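Local coordinates for replicase polyprotein 1a (Avian infectious bronchitis virus, PDB 3LD1) that is of unknown function but represents a fragment of non-structural protein 2, one of the products cut from the coronavirus replicase polyprotein by viral proteases, at residues 4-9 / 60-65; 18-23 / 50-55; 291-296 / 339-344. The protein carries 3 engineered substitutions. All blocks are in the same frame, centred on the assembly; numbering follows the deposited sequence.

Interaction 1: residues 4-9 / 60-65; sequences VILVSK and LLKGVD
I5 and V7 hold strand 60-64 through both their N-H and C=O groups. I5 N donates to L60 O while I5 O accepts K62 N. V7 N gives the ladder's short bond to K62 O, 2.7 Å. V7 O receives V64 N at a longer 3.1 Å, from above the carbonyl plane. The last rung, K9 N to V64 O, is nearly straight (178°) and lies in the plane of that carbonyl. CA-H...O contacts interleave with these bonds, such as G63 CA to V7 O.

This is a parallel pair at the centre of a four-stranded mixed sheet, strand 74-76 lying beyond 4-8 and strand 50-54 beyond 57-64.

Apolar packing differs on the two faces. On that of I5, V7 and L61, L61 CD2 touches I5 CB at 3.9 Å and also meets V7 CG1; F89 of helix 82-89 covers I5 and L61, and L44 of helix 30-46 covers V7. On the other, the side chains of L6 and K62 run abreast in one direction: K62 CG is anti to the backbone N (chi1 -165°), and an extended chi2 (-160°) puts K62 CD 3.5 Å from L6 CD2. V4 CG1 adds a contact to K62 CB.

The K9 methylene CD lies against D65 OD1 (3.3 Å); K9 NZ and D65 OD2, 4.3 Å apart, are too far for a salt bridge, so any attraction is probably loose.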
ATOM      1  N   VAL A   4      39.911  -5.540  -4.378  1.00 71.44           N
ATOM      2  CA  VAL A   4      38.826  -5.008  -3.579  1.00 67.15           C
ATOM      3  C   VAL A   4      38.719  -3.508  -3.939  1.00 64.17           C
ATOM      4  O   VAL A   4      39.651  -2.746  -3.686  1.00 63.93           O
ATOM      5  CB  VAL A   4      39.065  -5.271  -2.065  1.00 67.34           C
ATOM      6  CG1 VAL A   4      37.798  -5.022  -1.281  1.00 65.61           C
ATOM      7  CG2 VAL A   4      39.547  -6.719  -1.848  1.00 64.90           C
ATOM      8  N   ILE A   5      37.616  -3.109  -4.586  1.00 59.48           N
ATOM      9  CA  ILE A   5      37.434  -1.709  -4.972  1.00 54.27           C
ATOM     10  C   ILE A   5      37.044  -0.874  -3.735  1.00 52.76           C
ATOM     11  O   ILE A   5      36.012  -1.100  -3.119  1.00 50.61           O
ATOM     12  CB  ILE A   5      36.456  -1.550  -6.194  1.00 53.76           C
ATOM     13  CG1 ILE A   5      37.059  -2.252  -7.428  1.00 51.26           C
ATOM     14  CG2 ILE A   5      36.137  -0.047  -6.493  1.00 48.39           C
ATOM     15  CD1 ILE A   5      36.656  -3.689  -7.532  1.00 55.81           C
ATOM     16  N   LEU A   6      37.893   0.082  -3.380  1.00 50.40           N
ATOM     17  CA  LEU A   6      37.584   0.942  -2.259  1.00 50.68           C
ATOM     18  C   LEU A   6      36.660   2.132  -2.633  1.00 51.02           C
ATOM     19  O   LEU A   6      37.070   3.021  -3.369  1.00 51.26           O
ATOM     20  CB  LEU A   6      38.864   1.436  -1.565  1.00 50.56           C
ATOM     21  CG  LEU A   6      39.911   0.336  -1.211  1.00 49.87           C
ATOM     22  CD1 LEU A   6      41.170   1.097  -0.724  1.00 49.34           C
ATOM     23  CD2 LEU A   6      39.395  -0.778  -0.185  1.00 42.57           C
ATOM     24  N   VAL A   7      35.415   2.157  -2.141  1.00 49.87           N
ATOM     25  CA  VAL A   7      34.558   3.224  -2.572  1.00 48.87           C
ATOM     26  C   VAL A   7      34.151   4.117  -1.443  1.00 49.13           C
ATOM     27  O   VAL A   7      33.528   3.690  -0.464  1.00 49.72           O
ATOM     28  CB  VAL A   7      33.412   2.826  -3.566  1.00 48.68           C
ATOM     29  CG1 VAL A   7      33.292   1.325  -3.770  1.00 48.69           C
ATOM     30  CG2 VAL A   7      32.170   3.458  -3.195  1.00 46.51           C
ATOM     31  N   SER A   8      34.601   5.357  -1.601  1.00 48.18           N
ATOM     32  CA  SER A   8      34.335   6.420  -0.712  1.00 48.33           C
ATOM     33  C   SER A   8      32.865   6.499  -0.267  1.00 48.04           C
ATOM     34  O   SER A   8      31.945   6.660  -1.071  1.00 48.59           O
ATOM     35  CB  SER A   8      34.734   7.671  -1.409  1.00 47.75           C
ATOM     36  OG  SER A   8      35.115   8.547  -0.432  1.00 50.20           O
ATOM     37  N   LYS A   9      32.677   6.345   1.030  1.00 47.57           N
ATOM     38  CA  LYS A   9      31.372   6.346   1.674  1.00 48.17           C
ATOM     39  C   LYS A   9      30.545   7.582   1.337  1.00 49.23           C
ATOM     40  O   LYS A   9      29.302   7.481   1.277  1.00 49.88           O
ATOM     41  CB  LYS A   9      31.514   6.198   3.217  1.00 47.94           C
ATOM     42  CG  LYS A   9      31.820   4.770   3.702  1.00 47.40           C
ATOM     43  CD  LYS A   9      32.460   4.701   5.104  1.00 48.07           C
ATOM     44  CE  LYS A   9      31.774   3.644   5.951  1.00 45.30           C
ATOM     45  NZ  LYS A   9      32.799   3.186   6.804  1.00 46.57           N
ATOM     46  N   LEU A  60      34.409  -7.174  -5.734  1.00 51.45           N
ATOM     47  CA  LEU A  60      34.336  -6.940  -4.314  1.00 51.12           C
ATOM     48  C   LEU A  60      34.502  -5.429  -4.069  1.00 49.97           C
ATOM     49  O   LEU A  60      35.413  -4.801  -4.678  1.00 49.19           O
ATOM     50  CB  LEU A  60      35.452  -7.701  -3.611  1.00 50.66           C
ATOM     51  CG  LEU A  60      35.743  -9.155  -4.025  1.00 54.13           C
ATOM     52  CD1 LEU A  60      36.903  -9.670  -3.127  1.00 51.80           C
ATOM     53  CD2 LEU A  60      34.496 -10.107  -4.034  1.00 50.78           C
ATOM     54  N   LEU A  61      33.650  -4.875  -3.179  1.00 48.41           N
ATOM     55  CA  LEU A  61      33.729  -3.461  -2.767  1.00 47.76           C
ATOM     56  C   LEU A  61      33.952  -3.308  -1.281  1.00 47.77           C
ATOM     57  O   LEU A  61      33.681  -4.195  -0.516  1.00 47.68           O
ATOM     58  CB  LEU A  61      32.484  -2.653  -3.191  1.00 46.71           C
ATOM     59  CG  LEU A  61      31.887  -2.849  -4.596  1.00 46.02           C
ATOM     60  CD1 LEU A  61      30.411  -2.530  -4.669  1.00 44.33           C
ATOM     61  CD2 LEU A  61      32.618  -2.076  -5.614  1.00 45.72           C
ATOM     62  N   LYS A  62      34.418  -2.139  -0.910  1.00 48.95           N
ATOM     63  CA  LYS A  62      34.620  -1.744   0.457  1.00 51.30           C
ATOM     64  C   LYS A  62      34.471  -0.200   0.636  1.00 52.32           C
ATOM     65  O   LYS A  62      35.262   0.591   0.073  1.00 51.33           O
ATOM     66  CB  LYS A  62      36.027  -2.128   0.849  1.00 51.20           C
ATOM     67  CG  LYS A  62      36.257  -2.106   2.339  1.00 53.14           C
ATOM     68  CD  LYS A  62      37.723  -2.000   2.653  1.00 54.56           C
ATOM     69  CE  LYS A  62      37.947  -2.353   4.059  1.00 57.23           C
ATOM     70  NZ  LYS A  62      38.131  -3.820   4.029  1.00 57.46           N
ATOM     71  N   GLY A  63      33.471   0.218   1.415  1.00 52.61           N
ATOM     72  CA  GLY A  63      33.284   1.629   1.650  1.00 53.90           C
ATOM     73  C   GLY A  63      34.385   2.131   2.548  1.00 55.59           C
ATOM     74  O   GLY A  63      34.736   1.470   3.539  1.00 55.94           O
ATOM     75  N   VAL A  64      34.944   3.296   2.225  1.00 56.74           N
ATOM     76  CA  VAL A  64      35.918   3.897   3.134  1.00 57.84           C
ATOM     77  C   VAL A  64      35.740   5.380   3.318  1.00 59.54           C
ATOM     78  O   VAL A  64      34.959   6.038   2.620  1.00 59.01           O
ATOM     79  CB  VAL A  64      37.352   3.676   2.669  1.00 57.92           C
ATOM     80  CG1 VAL A  64      37.671   2.155   2.578  1.00 54.14           C
ATOM     81  CG2 VAL A  64      37.599   4.452   1.327  1.00 58.19           C
ATOM     82  N   ASP A  65      36.477   5.900   4.291  1.00 62.48           N
ATOM     83  CA  ASP A  65      36.553   7.338   4.498  1.00 65.24           C
ATOM     84  C   ASP A  65      37.999   7.672   4.174  1.00 68.15           C
ATOM     85  O   ASP A  65      38.408   7.556   3.023  1.00 68.40           O
ATOM     86  CB  ASP A  65      36.156   7.739   5.936  1.00 64.19           C
ATOM     87  CG  ASP A  65      34.649   7.526   6.255  1.00 63.96           C
ATOM     88  OD1 ASP A  65      33.742   7.715   5.394  1.00 62.32           O
ATOM     89  OD2 ASP A  65      34.357   7.193   7.421  1.00 64.90           O
TER

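Interaction 2: residues 18-23 / 50-55; sequences ALFFYT and FKFETV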
ATOM      1  N   ALA A  18      25.230   5.435 -10.429  1.00 36.60           N
ATOM      2  CA  ALA A  18      25.865   4.809 -11.602  1.00 36.80           C
ATOM      3  C   ALA A  18      26.571   3.548 -11.171  1.00 36.35           C
ATOM      4  O   ALA A  18      26.490   2.555 -11.874  1.00 36.04           O
ATOM      5  CB  ALA A  18      26.803   5.707 -12.285  1.00 35.24           C
ATOM      6  N   LEU A  19      27.297   3.597 -10.044  1.00 37.30           N
ATOM      7  CA  LEU A  19      27.969   2.389  -9.511  1.00 37.25           C
ATOM      8  C   LEU A  19      26.884   1.328  -9.353  1.00 39.25           C
ATOM      9  O   LEU A  19      26.880   0.348 -10.068  1.00 40.39           O
ATOM     10  CB  LEU A  19      28.605   2.665  -8.171  1.00 37.38           C
ATOM     11  CG  LEU A  19      29.165   1.480  -7.363  1.00 36.65           C
ATOM     12  CD1 LEU A  19      30.182   0.667  -8.177  1.00 36.56           C
ATOM     13  CD2 LEU A  19      29.784   2.011  -6.041  1.00 34.41           C
ATOM     14  N   PHE A  20      25.904   1.545  -8.482  1.00 40.61           N
ATOM     15  CA  PHE A  20      24.869   0.517  -8.300  1.00 42.20           C
ATOM     16  C   PHE A  20      24.226  -0.018  -9.617  1.00 42.76           C
ATOM     17  O   PHE A  20      23.822  -1.179  -9.724  1.00 42.63           O
ATOM     18  CB  PHE A  20      23.735   0.988  -7.350  1.00 42.81           C
ATOM     19  CG  PHE A  20      22.696  -0.118  -7.051  1.00 42.95           C
ATOM     20  CD1 PHE A  20      23.022  -1.186  -6.201  1.00 40.34           C
ATOM     21  CD2 PHE A  20      21.426  -0.092  -7.658  1.00 40.21           C
ATOM     22  CE1 PHE A  20      22.055  -2.199  -5.947  1.00 46.10           C
ATOM     23  CE2 PHE A  20      20.440  -1.062  -7.396  1.00 38.94           C
ATOM     24  CZ  PHE A  20      20.739  -2.138  -6.574  1.00 42.67           C
ATOM     25  N   PHE A  21      24.112   0.827 -10.625  1.00 43.26           N
ATOM     26  CA  PHE A  21      23.427   0.381 -11.813  1.00 43.90           C
ATOM     27  C   PHE A  21      24.186  -0.619 -12.697  1.00 44.12           C
ATOM     28  O   PHE A  21      23.755  -0.916 -13.830  1.00 44.30           O
ATOM     29  CB  PHE A  21      23.058   1.609 -12.595  1.00 44.64           C
ATOM     30  CG  PHE A  21      21.905   2.327 -12.028  1.00 47.66           C
ATOM     31  CD1 PHE A  21      21.011   1.656 -11.171  1.00 48.16           C
ATOM     32  CD2 PHE A  21      21.638   3.667 -12.399  1.00 49.46           C
ATOM     33  CE1 PHE A  21      19.894   2.352 -10.645  1.00 49.58           C
ATOM     34  CE2 PHE A  21      20.531   4.373 -11.861  1.00 44.36           C
ATOM     35  CZ  PHE A  21      19.675   3.720 -10.997  1.00 45.23           C
ATOM     36  N   TYR A  22      25.322  -1.122 -12.209  1.00 44.64           N
ATOM     37  CA  TYR A  22      26.016  -2.229 -12.871  1.00 44.52           C
ATOM     38  C   TYR A  22      25.427  -3.548 -12.454  1.00 45.45           C
ATOM     39  O   TYR A  22      25.791  -4.572 -13.024  1.00 45.59           O
ATOM     40  CB  TYR A  22      27.497  -2.245 -12.514  1.00 44.01           C
ATOM     41  CG  TYR A  22      28.311  -1.321 -13.349  1.00 43.05           C
ATOM     42  CD1 TYR A  22      29.217  -1.840 -14.323  1.00 43.72           C
ATOM     43  CD2 TYR A  22      28.231   0.091 -13.166  1.00 40.03           C
ATOM     44  CE1 TYR A  22      30.015  -0.935 -15.150  1.00 42.62           C
ATOM     45  CE2 TYR A  22      29.021   0.973 -13.963  1.00 42.72           C
ATOM     46  CZ  TYR A  22      29.887   0.415 -14.963  1.00 42.26           C
ATOM     47  OH  TYR A  22      30.615   1.193 -15.737  1.00 42.42           O
ATOM     48  N   THR A  23      24.530  -3.521 -11.456  1.00 46.77           N
ATOM     49  CA  THR A  23      23.979  -4.720 -10.828  1.00 47.49           C
ATOM     50  C   THR A  23      23.358  -5.663 -11.868  1.00 49.17           C
ATOM     51  O   THR A  23      22.859  -5.205 -12.934  1.00 48.21           O
ATOM     52  CB  THR A  23      22.913  -4.380  -9.777  1.00 47.19           C
ATOM     53  OG1 THR A  23      22.607  -5.567  -9.028  1.00 48.18           O
ATOM     54  CG2 THR A  23      21.646  -3.849 -10.455  1.00 46.16           C
ATOM     55  N   PHE A  50      32.535  -6.590   0.855  1.00 49.56           N
ATOM     56  CA  PHE A  50      31.349  -7.355   0.538  1.00 48.34           C
ATOM     57  C   PHE A  50      31.293  -7.481  -0.984  1.00 49.41           C
ATOM     58  O   PHE A  50      32.002  -6.759  -1.720  1.00 49.04           O
ATOM     59  CB  PHE A  50      30.113  -6.643   1.049  1.00 48.89           C
ATOM     60  CG  PHE A  50      29.743  -5.373   0.272  1.00 47.07           C
ATOM     61  CD1 PHE A  50      30.336  -4.125   0.591  1.00 49.81           C
ATOM     62  CD2 PHE A  50      28.770  -5.413  -0.726  1.00 42.97           C
ATOM     63  CE1 PHE A  50      29.984  -2.912  -0.122  1.00 47.38           C
ATOM     64  CE2 PHE A  50      28.392  -4.239  -1.469  1.00 45.85           C
ATOM     65  CZ  PHE A  50      28.988  -2.982  -1.171  1.00 47.36           C
ATOM     66  N   LYS A  51      30.447  -8.386  -1.456  1.00 49.51           N
ATOM     67  CA  LYS A  51      30.416  -8.744  -2.843  1.00 51.06           C
ATOM     68  C   LYS A  51      29.437  -7.910  -3.654  1.00 51.15           C
ATOM     69  O   LYS A  51      28.411  -7.512  -3.142  1.00 52.95           O
ATOM     70  CB  LYS A  51      29.924 -10.170  -2.957  1.00 51.38           C
ATOM     71  CG  LYS A  51      30.972 -11.249  -2.587  1.00 54.24           C
ATOM     72  CD  LYS A  51      30.291 -12.663  -2.815  1.00 52.18           C
ATOM     73  CE  LYS A  51      31.064 -13.768  -2.091  1.00 51.88           C
ATOM     74  NZ  LYS A  51      31.207 -14.835  -3.119  1.00 50.73           N
ATOM     75  N   PHE A  52      29.692  -7.739  -4.946  1.00 50.19           N
ATOM     76  CA  PHE A  52      28.765  -7.063  -5.800  1.00 48.76           C
ATOM     77  C   PHE A  52      28.663  -7.801  -7.143  1.00 50.28           C
ATOM     78  O   PHE A  52      29.513  -7.685  -8.003  1.00 51.28           O
ATOM     79  CB  PHE A  52      29.218  -5.607  -5.900  1.00 47.76           C
ATOM     80  CG  PHE A  52      28.332  -4.709  -6.726  1.00 44.19           C
ATOM     81  CD1 PHE A  52      26.931  -4.880  -6.769  1.00 40.84           C
ATOM     82  CD2 PHE A  52      28.923  -3.658  -7.485  1.00 38.91           C
ATOM     83  CE1 PHE A  52      26.099  -3.998  -7.573  1.00 39.30           C
ATOM     84  CE2 PHE A  52      28.111  -2.794  -8.307  1.00 36.40           C
ATOM     85  CZ  PHE A  52      26.700  -2.962  -8.337  1.00 38.39           C
ATOM     86  N   GLU A  53      27.645  -8.628  -7.281  1.00 50.63           N
ATOM     87  CA  GLU A  53      27.316  -9.207  -8.540  1.00 51.87           C
ATOM     88  C   GLU A  53      26.987  -8.170  -9.664  1.00 51.69           C
ATOM     89  O   GLU A  53      25.865  -7.657  -9.730  1.00 52.91           O
ATOM     90  CB  GLU A  53      26.172 -10.234  -8.334  1.00 52.39           C
ATOM     91  CG  GLU A  53      26.668 -11.637  -8.433  1.00 57.82           C
ATOM     92  CD  GLU A  53      27.529 -11.858  -9.758  1.00 67.04           C
ATOM     93  OE1 GLU A  53      27.046 -11.567 -10.909  1.00 68.22           O
ATOM     94  OE2 GLU A  53      28.719 -12.292  -9.648  1.00 70.74           O
ATOM     95  N   THR A  54      27.920  -7.890 -10.575  1.00 50.53           N
ATOM     96  CA  THR A  54      27.590  -6.998 -11.676  1.00 50.80           C
ATOM     97  C   THR A  54      27.308  -7.701 -13.008  1.00 51.73           C
ATOM     98  O   THR A  54      27.321  -8.911 -13.077  1.00 53.12           O
ATOM     99  CB  THR A  54      28.695  -5.946 -11.908  1.00 50.46           C
ATOM    100  OG1 THR A  54      29.691  -6.468 -12.808  1.00 51.43           O
ATOM    101  CG2 THR A  54      29.379  -5.551 -10.604  1.00 48.73           C
ATOM    102  N   VAL A  55      27.082  -6.917 -14.069  1.00 52.43           N
ATOM    103  CA  VAL A  55      26.898  -7.418 -15.461  1.00 52.45           C
ATOM    104  C   VAL A  55      28.263  -7.516 -16.185  1.00 54.05           C
ATOM    105  O   VAL A  55      28.336  -7.791 -17.413  1.00 53.36           O
ATOM    106  CB  VAL A  55      25.921  -6.536 -16.359  1.00 51.68           C
ATOM    107  CG1 VAL A  55      24.567  -6.419 -15.769  1.00 51.30           C
ATOM    108  CG2 VAL A  55      26.460  -5.140 -16.622  1.00 50.46           C
TER
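F52 holds its CG anti to the backbone N (chi1 -178°), which starts its ring toward the turn that ends helix 13-20; L19, with CG likewise anti to its N (chi1 171°), offers CD1 to F52 CE2 at 4.0 Å. F52 CZ meets the carbonyls of L19 and F20: it lies 3.7 Å from F20 O, which sits at the ring edge and in its plane, and L19 O is also near that plane. Both oxygens accept backbone N-H groups, L19 O from Y22 and F20 O from T23 in a type I turn; in addition, the slightly positive C-H edge of the ring probably makes a weak favourable contact with them. T23 crosses the ring at about a right angle, its CB 3.9 Å from F52 CE1. One face of F52 carries CG2 of T54, two residues on in the same strand, toward the rim.

A single hydrogen bond crosses the contact: V55 N to Y22 O, 2.9 Å, the donor nearly along the C=O axis but the bond bent at the hydrogen (138°). T54 CB, 3.4 Å from Y22 O, and V55 CG1 crowd the same oxygen, and T54 CB also meets Y22 CB.

The contact thus docks the end of helix 13-20 on strand 50-54. F40 of helix 30-46 meets the rings of both F20 and F52, F89 of helix 82-89 touches L19, W133 of helix 128-134 packs on F20 and T23, and L61 of strand 57-64 lies against F52.

Interaction 3: residues 291-296 / 339-344; sequences TQVVVR and APLSGN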
ATOM      1  N   THR A 291     -18.063 -14.865  12.378  1.00 45.96           N
ATOM      2  CA  THR A 291     -18.112 -16.204  12.909  1.00 43.63           C
ATOM      3  C   THR A 291     -18.978 -17.033  11.998  1.00 42.94           C
ATOM      4  O   THR A 291     -20.093 -16.652  11.666  1.00 41.98           O
ATOM      5  CB  THR A 291     -18.594 -16.182  14.382  1.00 43.21           C
ATOM      6  OG1 THR A 291     -17.611 -15.473  15.176  1.00 44.10           O
ATOM      7  CG2 THR A 291     -18.711 -17.625  14.971  1.00 42.15           C
ATOM      8  N   GLN A 292     -18.433 -18.145  11.547  1.00 42.64           N
ATOM      9  CA  GLN A 292     -19.197 -19.143  10.810  1.00 42.31           C
ATOM     10  C   GLN A 292     -20.155 -19.787  11.850  1.00 42.60           C
ATOM     11  O   GLN A 292     -19.703 -20.251  12.892  1.00 41.81           O
ATOM     12  CB  GLN A 292     -18.205 -20.168  10.255  1.00 42.84           C
ATOM     13  CG  GLN A 292     -18.802 -21.334   9.516  1.00 43.14           C
ATOM     14  CD  GLN A 292     -19.425 -20.878   8.185  1.00 48.15           C
ATOM     15  OE1 GLN A 292     -18.910 -19.954   7.528  1.00 46.05           O
ATOM     16  NE2 GLN A 292     -20.578 -21.473   7.821  1.00 44.04           N
ATOM     17  N   VAL A 293     -21.462 -19.796  11.562  1.00 42.85           N
ATOM     18  CA  VAL A 293     -22.464 -20.288  12.473  1.00 42.37           C
ATOM     19  C   VAL A 293     -23.407 -21.326  11.808  1.00 43.83           C
ATOM     20  O   VAL A 293     -23.352 -21.504  10.568  1.00 44.17           O
ATOM     21  CB  VAL A 293     -23.337 -19.158  12.955  1.00 42.82           C
ATOM     22  CG1 VAL A 293     -22.542 -18.174  13.907  1.00 41.90           C
ATOM     23  CG2 VAL A 293     -24.040 -18.490  11.730  1.00 39.25           C
ATOM     24  N   VAL A 294     -24.258 -21.980  12.642  1.00 42.56           N
ATOM     25  CA  VAL A 294     -25.387 -22.787  12.176  1.00 41.09           C
ATOM     26  C   VAL A 294     -26.741 -22.198  12.487  1.00 41.63           C
ATOM     27  O   VAL A 294     -27.022 -21.871  13.616  1.00 42.67           O
ATOM     28  CB  VAL A 294     -25.416 -24.163  12.885  1.00 42.02           C
ATOM     29  CG1 VAL A 294     -26.643 -24.992  12.438  1.00 38.13           C
ATOM     30  CG2 VAL A 294     -24.038 -24.926  12.730  1.00 37.31           C
ATOM     31  N   VAL A 295     -27.640 -22.153  11.520  1.00 41.50           N
ATOM     32  CA  VAL A 295     -28.894 -21.550  11.780  1.00 40.50           C
ATOM     33  C   VAL A 295     -29.847 -22.676  11.817  1.00 42.05           C
ATOM     34  O   VAL A 295     -30.144 -23.238  10.772  1.00 43.54           O
ATOM     35  CB  VAL A 295     -29.276 -20.584  10.587  1.00 40.79           C
ATOM     36  CG1 VAL A 295     -30.487 -19.675  10.892  1.00 35.45           C
ATOM     37  CG2 VAL A 295     -28.120 -19.702  10.233  1.00 39.08           C
ATOM     38  N   ARG A 296     -30.385 -23.003  12.992  1.00 43.63           N
ATOM     39  CA  ARG A 296     -31.306 -24.201  13.118  1.00 43.41           C
ATOM     40  C   ARG A 296     -32.599 -23.982  12.429  1.00 42.59           C
ATOM     41  O   ARG A 296     -33.152 -24.952  11.910  1.00 44.22           O
ATOM     42  CB  ARG A 296     -31.621 -24.596  14.575  1.00 42.64           C
ATOM     43  CG  ARG A 296     -30.393 -25.068  15.351  1.00 47.21           C
ATOM     44  CD  ARG A 296     -30.231 -24.332  16.680  1.00 52.24           C
ATOM     45  NE  ARG A 296     -29.190 -24.942  17.496  1.00 57.70           N
ATOM     46  CZ  ARG A 296     -29.400 -25.833  18.482  1.00 58.33           C
ATOM     47  NH1 ARG A 296     -30.640 -26.236  18.799  1.00 55.91           N
ATOM     48  NH2 ARG A 296     -28.358 -26.316  19.164  1.00 54.32           N
ATOM     49  N   ALA A 339     -27.303 -10.714  15.991  1.00 42.17           N
ATOM     50  CA  ALA A 339     -26.155 -10.256  15.216  1.00 40.59           C
ATOM     51  C   ALA A 339     -26.458 -10.151  13.727  1.00 40.04           C
ATOM     52  O   ALA A 339     -27.442 -10.796  13.213  1.00 37.59           O
ATOM     53  CB  ALA A 339     -24.958 -11.139  15.452  1.00 40.73           C
ATOM     54  N   PRO A 340     -25.659  -9.303  13.018  1.00 38.87           N
ATOM     55  CA  PRO A 340     -25.879  -9.252  11.541  1.00 38.26           C
ATOM     56  C   PRO A 340     -25.519 -10.577  10.917  1.00 35.70           C
ATOM     57  O   PRO A 340     -24.627 -11.223  11.399  1.00 37.14           O
ATOM     58  CB  PRO A 340     -25.026  -8.068  11.067  1.00 38.43           C
ATOM     59  CG  PRO A 340     -24.653  -7.298  12.348  1.00 40.23           C
ATOM     60  CD  PRO A 340     -24.639  -8.355  13.469  1.00 39.15           C
ATOM     61  N   LEU A 341     -26.260 -11.011   9.917  1.00 34.42           N
ATOM     62  CA  LEU A 341     -26.017 -12.305   9.289  1.00 34.90           C
ATOM     63  C   LEU A 341     -25.941 -12.205   7.791  1.00 36.02           C
ATOM     64  O   LEU A 341     -26.782 -11.524   7.189  1.00 36.07           O
ATOM     65  CB  LEU A 341     -27.198 -13.245   9.625  1.00 35.30           C
ATOM     66  CG  LEU A 341     -27.277 -14.743   9.228  1.00 34.20           C
ATOM     67  CD1 LEU A 341     -26.102 -15.566   9.764  1.00 33.22           C
ATOM     68  CD2 LEU A 341     -28.649 -15.481   9.578  1.00 34.33           C
ATOM     69  N   SER A 342     -25.006 -12.947   7.180  1.00 36.54           N
ATOM     70  CA  SER A 342     -24.957 -13.110   5.720  1.00 35.23           C
ATOM     71  C   SER A 342     -24.784 -14.598   5.451  1.00 35.57           C
ATOM     72  O   SER A 342     -23.747 -15.170   5.857  1.00 34.22           O
ATOM     73  CB  SER A 342     -23.760 -12.328   5.224  1.00 35.43           C
ATOM     74  OG  SER A 342     -23.405 -12.710   3.916  1.00 36.73           O
ATOM     75  N   GLY A 343     -25.782 -15.255   4.822  1.00 36.18           N
ATOM     76  CA  GLY A 343     -25.711 -16.722   4.609  1.00 35.91           C
ATOM     77  C   GLY A 343     -25.570 -17.339   6.008  1.00 38.79           C
ATOM     78  O   GLY A 343     -26.472 -17.184   6.842  1.00 38.87           O
ATOM     79  N   ASN A 344     -24.406 -17.959   6.291  1.00 40.26           N
ATOM     80  CA  ASN A 344     -24.066 -18.677   7.525  1.00 40.54           C
ATOM     81  C   ASN A 344     -22.882 -17.996   8.170  1.00 40.41           C
ATOM     82  O   ASN A 344     -22.058 -18.583   8.864  1.00 41.06           O
ATOM     83  CB  ASN A 344     -23.709 -20.144   7.255  1.00 41.70           C
ATOM     84  CG  ASN A 344     -24.955 -21.065   7.019  1.00 43.64           C
ATOM     85  OD1 ASN A 344     -24.914 -21.993   6.229  1.00 44.91           O
ATOM     86  ND2 ASN A 344     -26.014 -20.820   7.716  1.00 47.36           N
TER
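N344 O is approached by V293 N, Q292 CA and Q292 NE2, but of these only V293 N hydrogen-bonds to it. V293 N donates at 3.0 Å in an almost straight line (171°), tilted from the carbonyl plane, and Q292 CA adds a CA-H...O contact of 3.5 Å. Q292 NE2 also comes within 3.4 Å of N344 O, yet its angle is too poor for a hydrogen bond; the same nitrogen rests against N344 CB, and the two amide planes stand 77° apart.

In the N344 side chain CG sits beside the backbone N (chi1 -78°); the side chain crosses that of V295 obliquely, N344 ND2 lying 3.5 Å from V295 CG2, and N344 CB is 3.6 Å from V293 O. The two branches of L341 divide between the valines, CD1 touching V293 CG2 at 4.1 Å and CD2 touching V295 CG2 at 4.3 Å. Y328 of strand 325-332 packs on both V293 and L341.

G343, with positive phi, and N344 turn strand 335-342 into its antiparallel neighbour 345-355, which pairs with 291-298, as in the backbone bonds of T291 with A346. The arrangement is that of a beta hairpin whose turn meets a third strand where that strand is broken at V293, within a mixed beta sheet.

From the N terminus, strand 4-8 leads directly into helix 13-20, whose end meets strand 50-54; interaction 2 thus closes a loop containing helix 30-46. The chain then turns back through strand 57-64, which lies beside 4-8, so interaction 1 closes a larger loop with interaction 2 nested inside it. The two touch: L61 N probably bonds to F50 O, and V7 packs on L19, joining strands 50-54 and 57-64 in one sheet and laying helix 13-20 against strand 4-8. Interaction 3 follows in series, after a long, largely helical run. Its all-beta loop joins strands of the C-terminal part; its centre lies about 64 Å from that of interaction 1 and about 57 Å from that of interaction 2.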